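Local coordinates for protein oxidoreductase (Thermotoga maritima, PDB 1ZH8) that probably catalyses NADP-dependent oxidation or reduction of an alcohol or carbonyl substrate, as a member of the GFO/IDH/MocA oxidoreductase family, at residues A[141-146]-A[206-211]; A[146-151]-A[166-171]; A[60-63]-A[67-70]. One frame throughout, in Å; residues are numbered along the deposited sequence. Where two conformers were deposited one is given.

Interaction 1 of 3, residues A[141-146]-A[206-211]. With NAP (NADP nicotinamide-adenine-dinucleotide phosphate), chain D; EDO (1,2-ethanediol), chain E.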
loop_
_atom_site.group_PDB
_atom_site.type_symbol
_atom_site.label_atom_id
_atom_site.label_comp_id
_atom_site.label_asym_id
_atom_site.label_seq_id
_atom_site.Cartn_x
_atom_site.Cartn_y
_atom_site.Cartn_z
ATOM N N ASN A 141 -0.374 21.577 -12.562
ATOM C CA ASN A 141 0.472 21.226 -13.703
ATOM C C ASN A 141 0.559 19.710 -13.972
ATOM O O ASN A 141 0.768 19.299 -15.109
ATOM C CB ASN A 141 1.855 21.858 -13.582
ATOM C CG ASN A 141 2.587 21.370 -12.369
ATOM O OD1 ASN A 141 2.168 21.617 -11.233
ATOM N ND2 ASN A 141 3.642 20.632 -12.589
ATOM N N PHE A 142 0.350 18.879 -12.955
ATOM C CA PHE A 142 0.301 17.412 -13.170
ATOM C C PHE A 142 -0.768 16.961 -14.180
ATOM O O PHE A 142 -0.653 15.883 -14.749
ATOM C CB PHE A 142 0.157 16.637 -11.844
ATOM C CG PHE A 142 1.480 16.355 -11.138
ATOM C CD1 PHE A 142 2.461 17.347 -11.011
ATOM C CD2 PHE A 142 1.732 15.086 -10.594
ATOM C CE1 PHE A 142 3.698 17.081 -10.360
ATOM C CE2 PHE A 142 2.963 14.795 -9.949
ATOM C CZ PHE A 142 3.946 15.804 -9.827
ATOM N N ARG A 143 -1.794 17.780 -14.415
ATOM C CA ARG A 143 -2.766 17.498 -15.483
ATOM C C ARG A 143 -2.207 17.709 -16.878
ATOM O O ARG A 143 -2.893 17.482 -17.879
ATOM C CB ARG A 143 -4.006 18.366 -15.325
ATOM C CG ARG A 143 -5.186 17.601 -14.889
ATOM C CD ARG A 143 -6.222 18.541 -14.335
ATOM N NE ARG A 143 -6.611 17.930 -13.101
ATOM C CZ ARG A 143 -6.827 18.553 -11.963
ATOM N NH1 ARG A 143 -6.742 19.864 -11.857
ATOM N NH2 ARG A 143 -7.152 17.818 -10.922
ATOM N N HIS A 144 -0.966 18.168 -16.948
ATOM C CA HIS A 144 -0.385 18.490 -18.236
ATOM C C HIS A 144 0.913 17.748 -18.435
ATOM O O HIS A 144 1.674 18.110 -19.330
ATOM C CB HIS A 144 -0.124 19.993 -18.329
ATOM C CG HIS A 144 -1.342 20.836 -18.125
ATOM N ND1 HIS A 144 -2.087 21.332 -19.175
ATOM C CD2 HIS A 144 -1.936 21.287 -16.998
ATOM C CE1 HIS A 144 -3.090 22.049 -18.703
ATOM N NE2 HIS A 144 -3.017 22.043 -17.384
ATOM N N VAL A 145 1.170 16.731 -17.598
ATOM C CA VAL A 145 2.426 15.983 -17.665
ATOM C C VAL A 145 2.269 14.817 -18.673
ATOM O O VAL A 145 1.402 13.970 -18.506
ATOM C CB VAL A 145 2.910 15.532 -16.230
ATOM C CG1 VAL A 145 4.096 14.562 -16.297
ATOM C CG2 VAL A 145 3.277 16.763 -15.324
ATOM N N PRO A 146 3.078 14.784 -19.740
ATOM C CA PRO A 146 2.782 13.790 -20.803
ATOM C C PRO A 146 2.811 12.319 -20.366
ATOM O O PRO A 146 2.002 11.529 -20.851
ATOM C CB PRO A 146 3.840 14.070 -21.873
ATOM C CG PRO A 146 4.907 14.873 -21.173
ATOM C CD PRO A 146 4.234 15.636 -20.074
ATOM N N ALA A 206 -2.976 13.325 -10.800
ATOM C CA ALA A 206 -2.474 12.275 -11.685
ATOM C C ALA A 206 -3.295 10.995 -11.604
ATOM O O ALA A 206 -3.662 10.424 -12.628
ATOM C CB ALA A 206 -1.003 11.997 -11.429
HETATM N N MSE A 207 -3.611 10.551 -10.393
HETATM C CA MSE A 207 -4.365 9.303 -10.237
HETATM C C MSE A 207 -5.767 9.440 -10.854
HETATM O O MSE A 207 -6.274 8.498 -11.492
HETATM C CB MSE A 207 -4.434 8.919 -8.766
HETATM C CG MSE A 207 -3.054 8.652 -8.197
HETATM SE SE MSE A 207 -3.058 8.040 -6.351
HETATM C CE MSE A 207 -2.913 9.771 -5.401
ATOM N N ARG A 208 -6.382 10.613 -10.683
ATOM C CA ARG A 208 -7.705 10.837 -11.256
ATOM C C ARG A 208 -7.638 10.905 -12.785
ATOM O O ARG A 208 -8.555 10.453 -13.477
ATOM C CB ARG A 208 -8.391 12.087 -10.675
ATOM C CG ARG A 208 -8.652 12.035 -9.154
ATOM C CD ARG A 208 -9.289 13.346 -8.634
ATOM N NE ARG A 208 -10.403 13.784 -9.473
ATOM C CZ ARG A 208 -10.360 14.829 -10.300
ATOM N NH1 ARG A 208 -9.270 15.568 -10.378
ATOM N NH2 ARG A 208 -11.413 15.143 -11.050
ATOM N N LEU A 209 -6.551 11.456 -13.316
ATOM C CA LEU A 209 -6.426 11.551 -14.760
ATOM C C LEU A 209 -6.341 10.152 -15.383
ATOM O O LEU A 209 -6.980 9.861 -16.411
ATOM C CB LEU A 209 -5.201 12.368 -15.119
ATOM C CG LEU A 209 -4.827 12.506 -16.600
ATOM C CD1 LEU A 209 -5.865 13.358 -17.326
ATOM C CD2 LEU A 209 -3.435 13.117 -16.722
ATOM N N ILE A 210 -5.568 9.285 -14.743
ATOM C CA ILE A 210 -5.283 7.979 -15.304
ATOM C C ILE A 210 -6.420 7.007 -15.037
ATOM O O ILE A 210 -6.774 6.233 -15.919
ATOM C CB ILE A 210 -3.955 7.407 -14.772
ATOM C CG1 ILE A 210 -2.783 8.305 -15.194
ATOM C CG2 ILE A 210 -3.722 5.991 -15.319
ATOM C CD1 ILE A 210 -1.562 8.147 -14.346
ATOM N N LEU A 211 -7.019 7.077 -13.845
ATOM C CA LEU A 211 -8.003 6.064 -13.460
ATOM C C LEU A 211 -9.416 6.535 -13.126
ATOM O O LEU A 211 -10.292 5.689 -12.893
ATOM C CB LEU A 211 -7.447 5.174 -12.328
ATOM C CG LEU A 211 -6.262 4.296 -12.734
ATOM C CD1 LEU A 211 -5.533 3.769 -11.520
ATOM C CD2 LEU A 211 -6.695 3.175 -13.666
HETATM P PA NAP D . 6.934 31.485 -1.677
HETATM O O1A NAP D . 8.334 31.422 -2.170
HETATM O O2A NAP D . 6.828 31.775 -0.238
HETATM O O5B NAP D . 6.130 32.531 -2.589
HETATM C C5B NAP D . 5.062 33.274 -2.047
HETATM C C4B NAP D . 5.219 34.713 -2.500
HETATM O O4B NAP D . 4.055 35.460 -2.173
HETATM C C3B NAP D . 6.385 35.405 -1.803
HETATM O O3B NAP D . 6.930 36.261 -2.764
HETATM C C2B NAP D . 5.666 36.189 -0.719
HETATM O O2B NAP D . 6.253 37.272 -0.006
HETATM C C1B NAP D . 4.445 36.642 -1.491
HETATM N N9A NAP D . 3.394 37.105 -0.589
HETATM C C8A NAP D . 3.108 36.659 0.683
HETATM N N7A NAP D . 2.044 37.355 1.141
HETATM C C5A NAP D . 1.659 38.237 0.181
HETATM C C6A NAP D . 0.649 39.187 0.111
HETATM N N6A NAP D . -0.165 39.384 1.135
HETATM N N1A NAP D . 0.485 39.934 -1.025
HETATM C C2A NAP D . 1.338 39.754 -2.087
HETATM N N3A NAP D . 2.344 38.824 -2.024
HETATM C C4A NAP D . 2.498 38.079 -0.910
HETATM O O3 NAP D . 6.230 30.076 -1.950
HETATM P PN NAP D . 6.126 29.381 -3.396
HETATM O O1N NAP D . 6.486 30.277 -4.541
HETATM O O2N NAP D . 6.783 28.108 -3.137
HETATM O O5D NAP D . 4.556 29.063 -3.568
HETATM C C5D NAP D . 3.595 30.006 -4.009
HETATM C C4D NAP D . 2.431 29.257 -4.654
HETATM O O4D NAP D . 2.937 28.448 -5.709
HETATM C C3D NAP D . 1.762 28.308 -3.655
HETATM O O3D NAP D . 0.362 28.329 -3.805
HETATM C C2D NAP D . 2.282 26.936 -4.012
HETATM O O2D NAP D . 1.357 25.909 -3.720
HETATM C C1D NAP D . 2.556 27.092 -5.501
HETATM N N1N NAP D . 3.598 26.167 -5.937
HETATM C C2N NAP D . 3.292 25.273 -6.922
HETATM C C3N NAP D . 4.245 24.356 -7.375
HETATM C C7N NAP D . 3.984 23.525 -8.607
HETATM O O7N NAP D . 4.986 22.605 -8.968
HETATM N N7N NAP D . 2.855 23.664 -9.329
HETATM C C4N NAP D . 5.527 24.369 -6.808
HETATM C C5N NAP D . 5.839 25.298 -5.807
HETATM C C6N NAP D . 4.859 26.198 -5.376
HETATM P P2B NAP D . 7.537 38.201 -0.294
HETATM O O1X NAP D . 7.189 39.361 -1.203
HETATM O O2X NAP D . 8.649 37.412 -0.946
HETATM O O3X NAP D . 7.943 38.698 1.076
HETATM C C1 EDO E . -3.441 19.144 -22.894
HETATM O O1 EDO E . -2.447 19.848 -22.121
HETATM C C2 EDO E . -2.957 17.721 -23.175
HETATM O O2 EDO E . -4.033 16.949 -23.726
#

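Interaction 2 of 3, residues A[146-151]-A[166-171]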
loop_
_atom_site.group_PDB
_atom_site.type_symbol
_atom_site.label_atom_id
_atom_site.label_comp_id
_atom_site.label_asym_id
_atom_site.label_seq_id
_atom_site.Cartn_x
_atom_site.Cartn_y
_atom_site.Cartn_z
ATOM N N PRO A 146 3.078 14.784 -19.740
ATOM C CA PRO A 146 2.782 13.790 -20.803
ATOM C C PRO A 146 2.811 12.319 -20.366
ATOM O O PRO A 146 2.002 11.529 -20.851
ATOM C CB PRO A 146 3.840 14.070 -21.873
ATOM C CG PRO A 146 4.907 14.873 -21.173
ATOM C CD PRO A 146 4.234 15.636 -20.074
ATOM N N ALA A 147 3.697 11.966 -19.434
ATOM C CA ALA A 147 3.786 10.602 -18.920
ATOM C C ALA A 147 2.447 10.121 -18.405
ATOM O O ALA A 147 2.084 8.951 -18.602
ATOM C CB ALA A 147 4.825 10.506 -17.814
ATOM N N PHE A 148 1.723 11.014 -17.732
ATOM C CA PHE A 148 0.416 10.655 -17.166
ATOM C C PHE A 148 -0.625 10.489 -18.276
ATOM O O PHE A 148 -1.414 9.543 -18.246
ATOM C CB PHE A 148 -0.052 11.657 -16.089
ATOM C CG PHE A 148 0.924 11.829 -14.948
ATOM C CD1 PHE A 148 1.607 10.737 -14.420
ATOM C CD2 PHE A 148 1.155 13.078 -14.403
ATOM C CE1 PHE A 148 2.496 10.889 -13.379
ATOM C CE2 PHE A 148 2.063 13.241 -13.350
ATOM C CZ PHE A 148 2.724 12.147 -12.839
ATOM N N TRP A 149 -0.598 11.373 -19.269
ATOM C CA TRP A 149 -1.466 11.200 -20.433
ATOM C C TRP A 149 -1.195 9.877 -21.142
ATOM O O TRP A 149 -2.143 9.151 -21.462
ATOM C CB TRP A 149 -1.402 12.392 -21.396
ATOM C CG TRP A 149 -2.190 13.526 -20.843
ATOM C CD1 TRP A 149 -1.731 14.532 -20.018
ATOM C CD2 TRP A 149 -3.600 13.746 -20.992
ATOM N NE1 TRP A 149 -2.761 15.371 -19.668
ATOM C CE2 TRP A 149 -3.919 14.921 -20.252
ATOM C CE3 TRP A 149 -4.622 13.082 -21.693
ATOM C CZ2 TRP A 149 -5.215 15.447 -20.205
ATOM C CZ3 TRP A 149 -5.912 13.600 -21.644
ATOM C CH2 TRP A 149 -6.198 14.778 -20.904
ATOM N N LYS A 150 0.080 9.538 -21.344
ATOM C CA LYS A 150 0.423 8.287 -22.020
ATOM C C LYS A 150 -0.030 7.052 -21.206
ATOM O O LYS A 150 -0.524 6.068 -21.770
ATOM C CB LYS A 150 1.911 8.218 -22.389
ATOM C CG LYS A 150 2.256 7.094 -23.393
ATOM N N ALA A 151 0.118 7.114 -19.888
ATOM C CA ALA A 151 -0.399 6.050 -19.041
ATOM C C ALA A 151 -1.910 5.954 -19.217
ATOM O O ALA A 151 -2.443 4.856 -19.340
ATOM C CB ALA A 151 -0.038 6.294 -17.596
HETATM N N MSE A 166 -3.263 -0.179 -8.396
HETATM C CA MSE A 166 -2.160 0.754 -8.572
HETATM C C MSE A 166 -1.479 1.068 -7.243
HETATM O O MSE A 166 -2.134 1.145 -6.194
HETATM C CB MSE A 166 -2.565 2.047 -9.308
HETATM C CG MSE A 166 -3.568 2.877 -8.618
HETATM SE SE MSE A 166 -3.160 4.844 -8.556
HETATM C CE MSE A 166 -1.828 4.710 -7.085
ATOM N N ASN A 167 -0.155 1.228 -7.298
ATOM C CA ASN A 167 0.630 1.645 -6.134
ATOM C C ASN A 167 1.566 2.773 -6.523
ATOM O O ASN A 167 2.279 2.702 -7.529
ATOM C CB ASN A 167 1.412 0.448 -5.573
ATOM C CG ASN A 167 2.225 0.791 -4.329
ATOM O OD1 ASN A 167 3.277 0.218 -4.109
ATOM N ND2 ASN A 167 1.740 1.725 -3.516
ATOM N N TRP A 168 1.505 3.848 -5.756
ATOM C CA TRP A 168 2.424 4.945 -5.937
ATOM C C TRP A 168 3.077 5.182 -4.583
ATOM O O TRP A 168 2.400 5.506 -3.599
ATOM C CB TRP A 168 1.696 6.194 -6.418
ATOM C CG TRP A 168 2.547 7.227 -7.109
ATOM C CD1 TRP A 168 3.909 7.237 -7.214
ATOM C CD2 TRP A 168 2.092 8.436 -7.744
ATOM N NE1 TRP A 168 4.328 8.357 -7.899
ATOM C CE2 TRP A 168 3.239 9.109 -8.237
ATOM C CE3 TRP A 168 0.829 9.012 -7.946
ATOM C CZ2 TRP A 168 3.164 10.313 -8.945
ATOM C CZ3 TRP A 168 0.749 10.219 -8.648
ATOM C CH2 TRP A 168 1.913 10.861 -9.133
ATOM N N GLN A 169 4.390 4.982 -4.537
ATOM C CA GLN A 169 5.175 5.228 -3.336
ATOM C C GLN A 169 6.173 6.296 -3.632
ATOM O O GLN A 169 6.988 6.135 -4.539
ATOM C CB GLN A 169 5.963 3.990 -2.933
ATOM C CG GLN A 169 5.105 2.846 -2.624
ATOM C CD GLN A 169 5.843 1.828 -1.847
ATOM O OE1 GLN A 169 6.738 2.161 -1.054
ATOM N NE2 GLN A 169 5.490 0.561 -2.061
ATOM N N ILE A 170 6.156 7.361 -2.846
ATOM C CA ILE A 170 6.991 8.514 -3.116
ATOM C C ILE A 170 7.829 8.834 -1.886
ATOM O O ILE A 170 7.301 8.956 -0.788
ATOM C CB ILE A 170 6.124 9.724 -3.523
ATOM C CG1 ILE A 170 5.223 9.343 -4.702
ATOM C CG2 ILE A 170 6.992 10.970 -3.823
ATOM C CD1 ILE A 170 4.130 10.321 -4.948
ATOM N N TRP A 171 9.135 8.974 -2.068
ATOM C CA TRP A 171 9.992 9.304 -0.942
ATOM C C TRP A 171 10.797 10.546 -1.264
ATOM O O TRP A 171 11.842 10.458 -1.881
ATOM C CB TRP A 171 10.899 8.127 -0.600
ATOM C CG TRP A 171 10.163 6.859 -0.259
ATOM C CD1 TRP A 171 9.757 5.871 -1.126
ATOM C CD2 TRP A 171 9.764 6.428 1.046
ATOM N NE1 TRP A 171 9.128 4.863 -0.436
ATOM C CE2 TRP A 171 9.118 5.181 0.897
ATOM C CE3 TRP A 171 9.888 6.978 2.328
ATOM C CZ2 TRP A 171 8.600 4.477 1.983
ATOM C CZ3 TRP A 171 9.372 6.280 3.408
ATOM C CH2 TRP A 171 8.734 5.043 3.229
#

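Interaction 3 of 3, residues A[60-63]-A[67-70]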
loop_
_atom_site.group_PDB
_atom_site.type_symbol
_atom_site.label_atom_id
_atom_site.label_comp_id
_atom_site.label_asym_id
_atom_site.label_seq_id
_atom_site.Cartn_x
_atom_site.Cartn_y
_atom_site.Cartn_z
ATOM N N GLU A 60 13.210 43.059 -7.948
ATOM C CA GLU A 60 14.144 42.062 -8.495
ATOM C C GLU A 60 13.441 41.257 -9.580
ATOM O O GLU A 60 13.989 41.024 -10.648
ATOM C CB GLU A 60 14.650 41.098 -7.408
ATOM C CG GLU A 60 15.678 41.651 -6.416
ATOM C CD GLU A 60 15.733 40.858 -5.073
ATOM O OE1 GLU A 60 15.299 39.671 -5.008
ATOM O OE2 GLU A 60 16.216 41.439 -4.067
ATOM N N PHE A 61 12.217 40.827 -9.291
ATOM C CA PHE A 61 11.402 40.140 -10.280
ATOM C C PHE A 61 11.150 41.007 -11.520
ATOM O O PHE A 61 11.306 40.520 -12.645
ATOM C CB PHE A 61 10.083 39.672 -9.672
ATOM C CG PHE A 61 9.294 38.757 -10.569
ATOM C CD1 PHE A 61 9.544 37.396 -10.583
ATOM C CD2 PHE A 61 8.310 39.265 -11.409
ATOM C CE1 PHE A 61 8.813 36.551 -11.414
ATOM C CE2 PHE A 61 7.583 38.424 -12.241
ATOM C CZ PHE A 61 7.834 37.073 -12.247
ATOM N N ALA A 62 10.765 42.275 -11.325
ATOM C CA ALA A 62 10.612 43.203 -12.454
ATOM C C ALA A 62 11.829 43.204 -13.403
ATOM O O ALA A 62 11.656 43.223 -14.623
ATOM C CB ALA A 62 10.300 44.617 -11.977
ATOM N N LYS A 63 13.043 43.170 -12.853
ATOM C CA LYS A 63 14.254 43.221 -13.687
ATOM C C LYS A 63 14.430 41.959 -14.526
ATOM O O LYS A 63 14.810 42.045 -15.697
ATOM C CB LYS A 63 15.527 43.506 -12.868
ATOM C CG LYS A 63 15.713 44.975 -12.512
ATOM C CD LYS A 63 17.158 45.282 -12.135
ATOM N N ASN A 67 10.569 45.358 -17.766
ATOM C CA ASN A 67 10.152 46.639 -17.223
ATOM C C ASN A 67 8.645 46.728 -16.916
ATOM O O ASN A 67 7.967 47.653 -17.363
ATOM C CB ASN A 67 10.544 47.756 -18.184
ATOM C CG ASN A 67 10.506 49.126 -17.523
ATOM O OD1 ASN A 67 10.740 49.257 -16.320
ATOM N ND2 ASN A 67 10.202 50.151 -18.310
ATOM N N PRO A 68 8.104 45.758 -16.167
ATOM C CA PRO A 68 6.690 45.926 -15.875
ATOM C C PRO A 68 6.518 46.983 -14.788
ATOM O O PRO A 68 7.466 47.271 -14.057
ATOM C CB PRO A 68 6.292 44.554 -15.348
ATOM C CG PRO A 68 7.538 44.062 -14.699
ATOM C CD PRO A 68 8.653 44.538 -15.557
ATOM N N ALA A 69 5.324 47.550 -14.678
ATOM C CA ALA A 69 5.025 48.442 -13.563
ATOM C C ALA A 69 5.017 47.672 -12.235
ATOM O O ALA A 69 4.515 46.547 -12.170
ATOM C CB ALA A 69 3.717 49.143 -13.795
ATOM N N VAL A 70 5.605 48.268 -11.195
ATOM C CA VAL A 70 5.656 47.659 -9.865
ATOM C C VAL A 70 4.672 48.355 -8.903
ATOM O O VAL A 70 4.688 49.567 -8.753
ATOM C CB VAL A 70 7.097 47.672 -9.278
ATOM C CG1 VAL A 70 7.138 47.006 -7.896
ATOM C CG2 VAL A 70 8.062 46.975 -10.206
#

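Interaction 1 of 3, residues A[141-146]-A[206-211]
Arg-143 and Arg-208 bring their guanidinium groups together, with NH2 of Arg-143 lying 3.1 Å from NH1 of Arg-208. Both atoms are donors, so no bond joins them; instead they share the carboxylate of Asp-319, NH2 of Arg-143 bridging to OD2 and NH1 of Arg-208 to OD1. That shared anion probably offsets the closeness of the two positive charges. The planes stand 78° apart: the Arg-143 nitrogen comes to the edge of the Arg-208 group, near its plane. The chain of Arg-208 bends on the way, and its other nitrogens are held too, NE by Glu-213 and NH2 by Gln-315.

Apolar packing from the same helix meets Phe-142. CB of Ala-206 comes to the edge of the Phe-142 ring, 4.2 Å from CD2, and Leu-209 sets a methyl near a carbonyl oxygen, its CD2 4.4 Å from O of Phe-142. His-202, a turn before Ala-206, and Phe-148 also meet the Phe-142 ring.

Residues 141-143 form a short 3-10 segment just after strand 136-139, the last strand of the Rossmann sheet, and helix 195-211 belongs to the C-terminal part of the protein. The contact therefore packs the exit of the nucleotide-binding fold against a helix of the other domain, and with the nicotinamide at Asn-141 it lies close to where the active-site cleft of this family would be expected.

Within this contact, the bonds to bound molecules come from segment 141-146. OD1 of Asn-141 accepts a hydrogen bond from N7N, the carboxamide nitrogen of NADP, at 2.9 Å and an N-H...O angle of 160°, while ND2 is bonded to Ser-290. His-144 ND1 makes a weak bond, 3.3 Å, to O1 of an ethanediol probably left from crystallisation.

Interaction 2 of 3, residues A[146-151]-A[166-171]
Phe-148 overlaps Trp-168 at the far ends of both rings, its CZ resting 4.0 Å from CH2 of the indole. The pair is oblique, neither a stack nor an edge-to-face arrangement: the phenyl and the six-membered ring of Trp-168 are 5.9 Å apart at their centroids, with planes inclined at 65°. Since the backbones are far apart, 12.8 Å between the CA atoms of Phe-148 and Trp-168, two long aromatic side chains have to span the gap. Trp-168 reaches across with its CG anti to the backbone N (chi1 -159°), and CD1 of Ile-170 lies 3.5 Å above one face of the indole, toward its rim. The indole NE1 is bonded to Glu-258, which helps fix how the ring is turned, and Phe-260 stacks on the indole while His-203 meets it edge-to-face.

The contact is plain aromatic packing in the core of the C-terminal domain. Helix 146-156 lies over one side of the mixed sheet, in which strand 163-171 runs between strands 245-251 and 259-264; Leu-209 of helix 195-211 and Phe-260 of strand 259-264 also touch Phe-148, so its ring sits between helix 195-211 and the sheet.

Interaction 3 of 3, residues A[60-63]-A[67-70]
Ala-62 presents its methyl group to two side chains that both point at it from 67-70. CB of Ala-62 lies 3.7 Å from CG2 of Val-70 and 3.9 Å from CG of Pro-68, so the proline ring and one valine branch lie against one small methyl. Val-70 has CG1 anti to its backbone N (chi1 -179°), which leaves CG2 as the branch that faces the Ala-62 methyl. The proline ring lies against the backbone as well, its CD 3.4 Å from the carbonyl O of Ala-62. Ala-69, between the two, points the other way, consistent with alternation along an extended chain.

Helix 55-65 and strand 69-71 are the last two elements of a beta-alpha-beta unit of the Rossmann fold that begins at strand 45-51, and the contact lies beside the turn that joins them; Pro-68 also touches Val-50 of that first strand. Replacing Pro-68 by glycine would probably open a gap beside the Ala-62 methyl and leave the chain entering the strand freer to turn.

No hydrogen bond crosses between the segments: Ala-62 O and Asn-67 N are 4.0 Å apart. Cohesion here rests on the fit of small apolar groups, which makes it depend on shape rather than on polar pairing.

Overall arrangement
Interaction 3 comes first along the chain, in the beta-alpha-beta unit at one edge of the parallel Rossmann sheet. Interactions 1 and 2 follow, with centres 8 Å apart; apart from the shared Pro-146, the residues of interaction 2 lie between the two segments of interaction 1. They touch directly, Trp-149 probably giving its NE1 to the carbonyl of Arg-143, with Leu-209 packed against the Trp-149 indole. Interaction 3 lies across the chain's centre, about 34 and 38 Å from the other two between centres. It thus belongs to the nucleotide-binding fold and interaction 2 to the C-terminal domain, while interaction 1 joins the two at the nicotinamide end of NADP.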